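Local coordinates for protein xylulose kinase (Escherichia coli, PDB 2ITM) that phosphorylates D-xylulose to D-xylulose 5-phosphate at the expense of ATP, as a homodimeric sugar kinase of the FGGY family, at residues L7-V12 with A93-D98; T106-R111 with D186-A191. All blocks are in the same frame, centred on the assembly; numbering follows the deposited sequence.

Interaction 1 (L7-V12 with A93-D98). With XUL (D-xylulose), chain C.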
loop_
_atom_site.group_PDB
_atom_site.type_symbol
_atom_site.label_atom_id
_atom_site.label_comp_id
_atom_site.label_asym_id
_atom_site.label_seq_id
_atom_site.Cartn_x
_atom_site.Cartn_y
_atom_site.Cartn_z
ATOM N N LEU A 7 -31.379 -14.641 -16.726
ATOM C CA LEU A 7 -30.196 -15.431 -16.968
ATOM C C LEU A 7 -28.964 -14.612 -16.653
ATOM O O LEU A 7 -28.474 -13.862 -17.484
ATOM C CB LEU A 7 -30.171 -15.887 -18.428
ATOM C CG LEU A 7 -29.637 -17.253 -18.776
ATOM C CD1 LEU A 7 -29.212 -17.314 -20.205
ATOM C CD2 LEU A 7 -28.510 -17.643 -17.882
ATOM N N GLY A 8 -28.471 -14.766 -15.438
ATOM C CA GLY A 8 -27.245 -14.128 -15.034
ATOM C C GLY A 8 -26.027 -14.914 -15.416
ATOM O O GLY A 8 -26.104 -15.882 -16.156
ATOM N N THR A 9 -24.884 -14.485 -14.911
ATOM C CA THR A 9 -23.655 -15.221 -15.111
ATOM C C THR A 9 -23.485 -16.313 -14.056
ATOM O O THR A 9 -23.052 -17.398 -14.359
ATOM C CB THR A 9 -22.453 -14.280 -15.115
ATOM O OG1 THR A 9 -22.759 -13.108 -15.869
ATOM C CG2 THR A 9 -21.334 -14.881 -15.900
ATOM N N SER A 10 -23.845 -16.005 -12.825
ATOM C CA SER A 10 -23.545 -16.890 -11.716
ATOM C C SER A 10 -24.766 -17.650 -11.257
ATOM O O SER A 10 -24.672 -18.464 -10.361
ATOM C CB SER A 10 -22.975 -16.105 -10.551
ATOM O OG SER A 10 -23.923 -15.227 -10.039
ATOM N N GLY A 11 -25.885 -17.373 -11.894
ATOM C CA GLY A 11 -27.100 -18.144 -11.722
ATOM C C GLY A 11 -28.297 -17.650 -12.519
ATOM O O GLY A 11 -28.250 -16.602 -13.135
ATOM N N VAL A 12 -29.372 -18.424 -12.499
ATOM C CA VAL A 12 -30.671 -17.942 -12.941
ATOM C C VAL A 12 -31.650 -17.635 -11.826
ATOM O O VAL A 12 -31.729 -18.332 -10.829
ATOM C CB VAL A 12 -31.336 -18.862 -13.962
ATOM C CG1 VAL A 12 -30.463 -19.068 -15.148
ATOM C CG2 VAL A 12 -31.698 -20.191 -13.343
ATOM N N ALA A 93 -20.374 -21.014 -25.117
ATOM C CA ALA A 93 -20.627 -19.590 -25.179
ATOM C C ALA A 93 -19.458 -18.773 -24.652
ATOM O O ALA A 93 -18.954 -19.019 -23.580
ATOM C CB ALA A 93 -21.909 -19.236 -24.464
ATOM N N ILE A 94 -19.032 -17.800 -25.440
ATOM C CA ILE A 94 -17.997 -16.873 -25.041
ATOM C C ILE A 94 -18.589 -15.632 -24.387
ATOM O O ILE A 94 -19.205 -14.822 -25.057
ATOM C CB ILE A 94 -17.176 -16.461 -26.262
ATOM C CG1 ILE A 94 -16.598 -17.679 -26.963
ATOM C CG2 ILE A 94 -16.106 -15.469 -25.886
ATOM C CD1 ILE A 94 -15.988 -17.351 -28.240
ATOM N N LEU A 95 -18.385 -15.488 -23.085
ATOM C CA LEU A 95 -19.140 -14.533 -22.295
ATOM C C LEU A 95 -18.655 -13.079 -22.346
ATOM O O LEU A 95 -17.612 -12.777 -22.900
ATOM C CB LEU A 95 -19.254 -14.993 -20.852
ATOM C CG LEU A 95 -19.633 -16.440 -20.597
ATOM C CD1 LEU A 95 -19.814 -16.639 -19.119
ATOM C CD2 LEU A 95 -20.876 -16.789 -21.376
ATOM N N TRP A 96 -19.432 -12.196 -21.740
ATOM C CA TRP A 96 -19.128 -10.779 -21.676
ATOM C C TRP A 96 -17.800 -10.508 -20.990
ATOM O O TRP A 96 -17.108 -9.578 -21.346
ATOM C CB TRP A 96 -20.244 -10.034 -20.939
ATOM C CG TRP A 96 -20.361 -10.461 -19.538
ATOM C CD1 TRP A 96 -21.020 -11.529 -19.082
ATOM C CD2 TRP A 96 -19.748 -9.854 -18.406
ATOM N NE1 TRP A 96 -20.885 -11.635 -17.723
ATOM C CE2 TRP A 96 -20.099 -10.611 -17.286
ATOM C CE3 TRP A 96 -18.931 -8.736 -18.224
ATOM C CZ2 TRP A 96 -19.675 -10.293 -16.011
ATOM C CZ3 TRP A 96 -18.515 -8.422 -16.968
ATOM C CH2 TRP A 96 -18.890 -9.191 -15.872
ATOM N N ASN A 97 -17.456 -11.323 -20.003
ATOM C CA ASN A 97 -16.215 -11.154 -19.264
ATOM C C ASN A 97 -15.034 -11.971 -19.792
ATOM O O ASN A 97 -14.006 -12.095 -19.142
ATOM C CB ASN A 97 -16.434 -11.401 -17.778
ATOM C CG ASN A 97 -17.024 -12.763 -17.483
ATOM O OD1 ASN A 97 -17.085 -13.179 -16.344
ATOM N ND2 ASN A 97 -17.470 -13.444 -18.501
ATOM N N ASP A 98 -15.200 -12.513 -20.989
ATOM C CA ASP A 98 -14.109 -13.087 -21.758
ATOM C C ASP A 98 -13.254 -11.987 -22.382
ATOM O O ASP A 98 -13.766 -11.032 -22.936
ATOM C CB ASP A 98 -14.687 -13.991 -22.845
ATOM C CG ASP A 98 -13.672 -14.944 -23.440
ATOM O OD1 ASP A 98 -12.958 -14.552 -24.371
ATOM O OD2 ASP A 98 -13.548 -16.118 -23.059
HETATM C C1 XUL C . -21.662 -4.416 -20.285
HETATM C C2 XUL C . -22.317 -4.664 -18.937
HETATM C C3 XUL C . -23.359 -5.722 -18.840
HETATM C C4 XUL C . -22.764 -6.792 -17.964
HETATM C C5 XUL C . -23.489 -8.117 -18.075
HETATM O O1 XUL C . -22.434 -3.545 -21.069
HETATM O O2 XUL C . -21.596 -4.367 -17.761
HETATM O O3 XUL C . -23.487 -6.259 -20.124
HETATM O O4 XUL C . -21.447 -6.929 -18.419
HETATM O O5 XUL C . -24.505 -7.999 -19.019
#
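The indole N-H of W96 points at the hydroxyl of T9, and this single hydrogen bond, NE1 to OG1 at 3.0 Å, is the polar link between a turn and a sugar-binding loop. It is bent to 154° at the hydrogen, and OG1 lies at the ring edge, tilted 18° out of the indole plane. The T9 side chain can serve two neighbours because its branches diverge: OG1 lies anti to the carbonyl carbon and accepts the hydrogen bond from the indole N-H, while CG2, anti to the backbone N, rests 4.0 Å from CD1 of L95. Here is a worked example of an aromatic platform whose edge is fixed and whose face is used. O4 of D-xylulose sits over one face of the indole, toward the rim, 3.1 Å from CE3 of W96; CB of N97 lies against the opposite face. W96 reaches this position with CG between its backbone N and carbonyl carbon (chi1 64°), in a type I turn from L95 to D98 closed by the bond from D98 N to L95 O. Putting an alanine at W96 would probably leave T9 OG1 without its indole donor and open a gap beneath the sugar. The xylulose is also bonded to M77 N, H78 NE2 and D233 OD2, the last belonging to the inferred proton acceptor. The T9 turn, closed by G8 N to G11 O at 3.0 Å, resembles the first phosphate loop of actin-like ATPases. It joins strands 2-7 and 11-17 of the mixed sheet; strand 93-94 pairs with 42-43, and both L7 and A93 pack on W48 of helix 45-62.

Interaction 2 (T106-R111 with D186-A191)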
loop_
_atom_site.group_PDB
_atom_site.type_symbol
_atom_site.label_atom_id
_atom_site.label_comp_id
_atom_site.label_asym_id
_atom_site.label_seq_id
_atom_site.Cartn_x
_atom_site.Cartn_y
_atom_site.Cartn_z
ATOM N N THR A 106 -9.263 -4.289 -32.248
ATOM C CA THR A 106 -8.498 -3.291 -32.976
ATOM C C THR A 106 -8.673 -3.475 -34.449
ATOM O O THR A 106 -8.873 -2.556 -35.168
ATOM C CB THR A 106 -7.022 -3.382 -32.641
ATOM O OG1 THR A 106 -6.824 -3.322 -31.242
ATOM C CG2 THR A 106 -6.321 -2.208 -33.113
ATOM N N LEU A 107 -8.599 -4.713 -34.883
ATOM C CA LEU A 107 -8.768 -5.014 -36.285
ATOM C C LEU A 107 -10.099 -4.517 -36.818
ATOM O O LEU A 107 -10.185 -3.948 -37.845
ATOM C CB LEU A 107 -8.668 -6.491 -36.504
ATOM C CG LEU A 107 -7.754 -6.964 -37.593
ATOM C CD1 LEU A 107 -8.090 -8.367 -37.906
ATOM C CD2 LEU A 107 -7.851 -6.073 -38.791
ATOM N N LEU A 108 -11.135 -4.771 -36.067
ATOM C CA LEU A 108 -12.451 -4.382 -36.453
ATOM C C LEU A 108 -12.612 -2.900 -36.590
ATOM O O LEU A 108 -13.226 -2.449 -37.467
ATOM C CB LEU A 108 -13.463 -4.957 -35.500
ATOM C CG LEU A 108 -14.644 -5.697 -36.063
ATOM C CD1 LEU A 108 -15.868 -5.542 -35.227
ATOM C CD2 LEU A 108 -14.910 -5.335 -37.465
ATOM N N GLU A 109 -12.035 -2.155 -35.694
ATOM C CA GLU A 109 -12.123 -0.712 -35.726
ATOM C C GLU A 109 -11.323 -0.116 -36.856
ATOM O O GLU A 109 -11.646 0.925 -37.356
ATOM C CB GLU A 109 -11.780 -0.097 -34.386
ATOM C CG GLU A 109 -12.964 -0.042 -33.462
ATOM C CD GLU A 109 -12.697 0.543 -32.089
ATOM O OE1 GLU A 109 -13.643 0.774 -31.374
ATOM O OE2 GLU A 109 -11.546 0.749 -31.717
ATOM N N ALA A 110 -10.287 -0.818 -37.271
ATOM C CA ALA A 110 -9.490 -0.402 -38.385
ATOM C C ALA A 110 -10.272 -0.685 -39.652
ATOM O O ALA A 110 -10.329 0.117 -40.542
ATOM C CB ALA A 110 -8.218 -1.125 -38.399
ATOM N N ARG A 111 -10.876 -1.857 -39.700
ATOM C CA ARG A 111 -11.681 -2.270 -40.837
ATOM C C ARG A 111 -12.875 -1.368 -41.017
ATOM O O ARG A 111 -13.161 -0.994 -42.089
ATOM C CB ARG A 111 -12.211 -3.669 -40.633
ATOM C CG ARG A 111 -11.466 -4.757 -41.235
ATOM C CD ARG A 111 -12.085 -6.094 -40.909
ATOM N NE ARG A 111 -11.110 -7.151 -40.771
ATOM C CZ ARG A 111 -11.363 -8.418 -40.932
ATOM N NH1 ARG A 111 -12.577 -8.807 -41.216
ATOM N NH2 ARG A 111 -10.406 -9.299 -40.813
ATOM N N ASP A 186 -25.403 -3.551 -41.991
ATOM C CA ASP A 186 -24.835 -4.398 -43.019
ATOM C C ASP A 186 -23.321 -4.258 -43.043
ATOM O O ASP A 186 -22.597 -5.229 -43.224
ATOM C CB ASP A 186 -25.439 -4.057 -44.382
ATOM C CG ASP A 186 -26.841 -4.618 -44.568
ATOM O OD1 ASP A 186 -27.258 -5.472 -43.776
ATOM O OD2 ASP A 186 -27.592 -4.264 -45.491
ATOM N N VAL A 187 -22.858 -3.040 -42.832
ATOM C CA VAL A 187 -21.441 -2.736 -42.766
ATOM C C VAL A 187 -20.737 -3.531 -41.674
ATOM O O VAL A 187 -19.720 -4.134 -41.893
ATOM C CB VAL A 187 -21.203 -1.234 -42.495
ATOM C CG1 VAL A 187 -19.759 -0.937 -42.377
ATOM C CG2 VAL A 187 -21.837 -0.422 -43.597
ATOM N N MET A 188 -21.310 -3.521 -40.484
ATOM C CA MET A 188 -20.690 -4.164 -39.353
ATOM C C MET A 188 -20.668 -5.686 -39.525
ATOM O O MET A 188 -19.721 -6.342 -39.128
ATOM C CB MET A 188 -21.377 -3.741 -38.056
ATOM C CG MET A 188 -21.093 -2.311 -37.631
ATOM S SD MET A 188 -19.355 -1.886 -37.517
ATOM C CE MET A 188 -18.851 -2.998 -36.237
ATOM N N LEU A 189 -21.727 -6.232 -40.154
ATOM C CA LEU A 189 -21.885 -7.669 -40.341
ATOM C C LEU A 189 -20.975 -8.194 -41.405
ATOM O O LEU A 189 -20.278 -9.166 -41.205
ATOM C CB LEU A 189 -23.330 -8.006 -40.704
ATOM C CG LEU A 189 -24.382 -7.944 -39.594
ATOM C CD1 LEU A 189 -25.755 -7.598 -40.110
ATOM C CD2 LEU A 189 -24.412 -9.225 -38.800
ATOM N N GLN A 190 -20.976 -7.539 -42.550
ATOM C CA GLN A 190 -20.037 -7.855 -43.611
ATOM C C GLN A 190 -18.608 -7.941 -43.101
ATOM O O GLN A 190 -17.887 -8.874 -43.404
ATOM C CB GLN A 190 -20.148 -6.829 -44.731
ATOM C CG GLN A 190 -20.784 -7.369 -45.990
ATOM C CD GLN A 190 -21.971 -6.558 -46.462
ATOM O OE1 GLN A 190 -21.985 -5.337 -46.347
ATOM N NE2 GLN A 190 -22.966 -7.238 -47.013
ATOM N N ALA A 191 -18.220 -6.957 -42.309
ATOM C CA ALA A 191 -16.852 -6.829 -41.808
ATOM C C ALA A 191 -16.467 -8.021 -40.968
ATOM O O ALA A 191 -15.297 -8.279 -40.754
ATOM C CB ALA A 191 -16.698 -5.566 -41.018
#
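Two consecutive bends in M188, at chi2 and chi3, fold its thioether over so that CE turns toward L108, while a bend at chi3 (-146°) brings the guanidinium of R111 to the A191 carbonyl. The result is a small helix-helix contact in the N-terminal FGGY domain, of the actin-like ATPase class, between helix 102-111 and helix 186-190. It illustrates how a branched residue can divide its two methyls between neighbours. CD1 of L108 meets CE of M188 at 4.0 Å, the two side chains crossing at a slant, and CD2 of L108 lies equally near CB of A191. L108 and M188 are buried, and their surroundings continue the packing: L108 also touches M123, in a loop, and A129 of helix 128-138, and M188 touches S115 of helix 115-119. Toward solvent the contact turns polar. R111 is exposed, although its side chain also touches L133 of helix 128-138, and A191 is partly exposed beside V112. A191 N bonds to V187 O, while its carbonyl oxygen reaches across to the arginine. That oxygen meets the guanidinium at its edge, near its plane; R111 NH1 stands 2.8 Å from A191 O, but the N-H...O angle is only 129° and the bond is weak.

How the interactions relate
Along the chain the two contacts come in series, interaction 1 closing at residue 98 before interaction 2 opens at residue 106, and strand 93-94 and helix 102-111 follow one another. Both lie in the N-terminal FGGY domain. Their centres are about 25 Å apart and their nearest atoms about 12 Å, so they do not touch. Interaction 1 contributes W96 to the xylulose pocket and includes the turn between the first two strands of the mixed sheet; interaction 2 lies further out, its centre about 25 Å from the centre of the chain, against about 12 Å for that of interaction 1. The same domain thus joins distant sequence both beside its substrate and between helices away from its annotated sites.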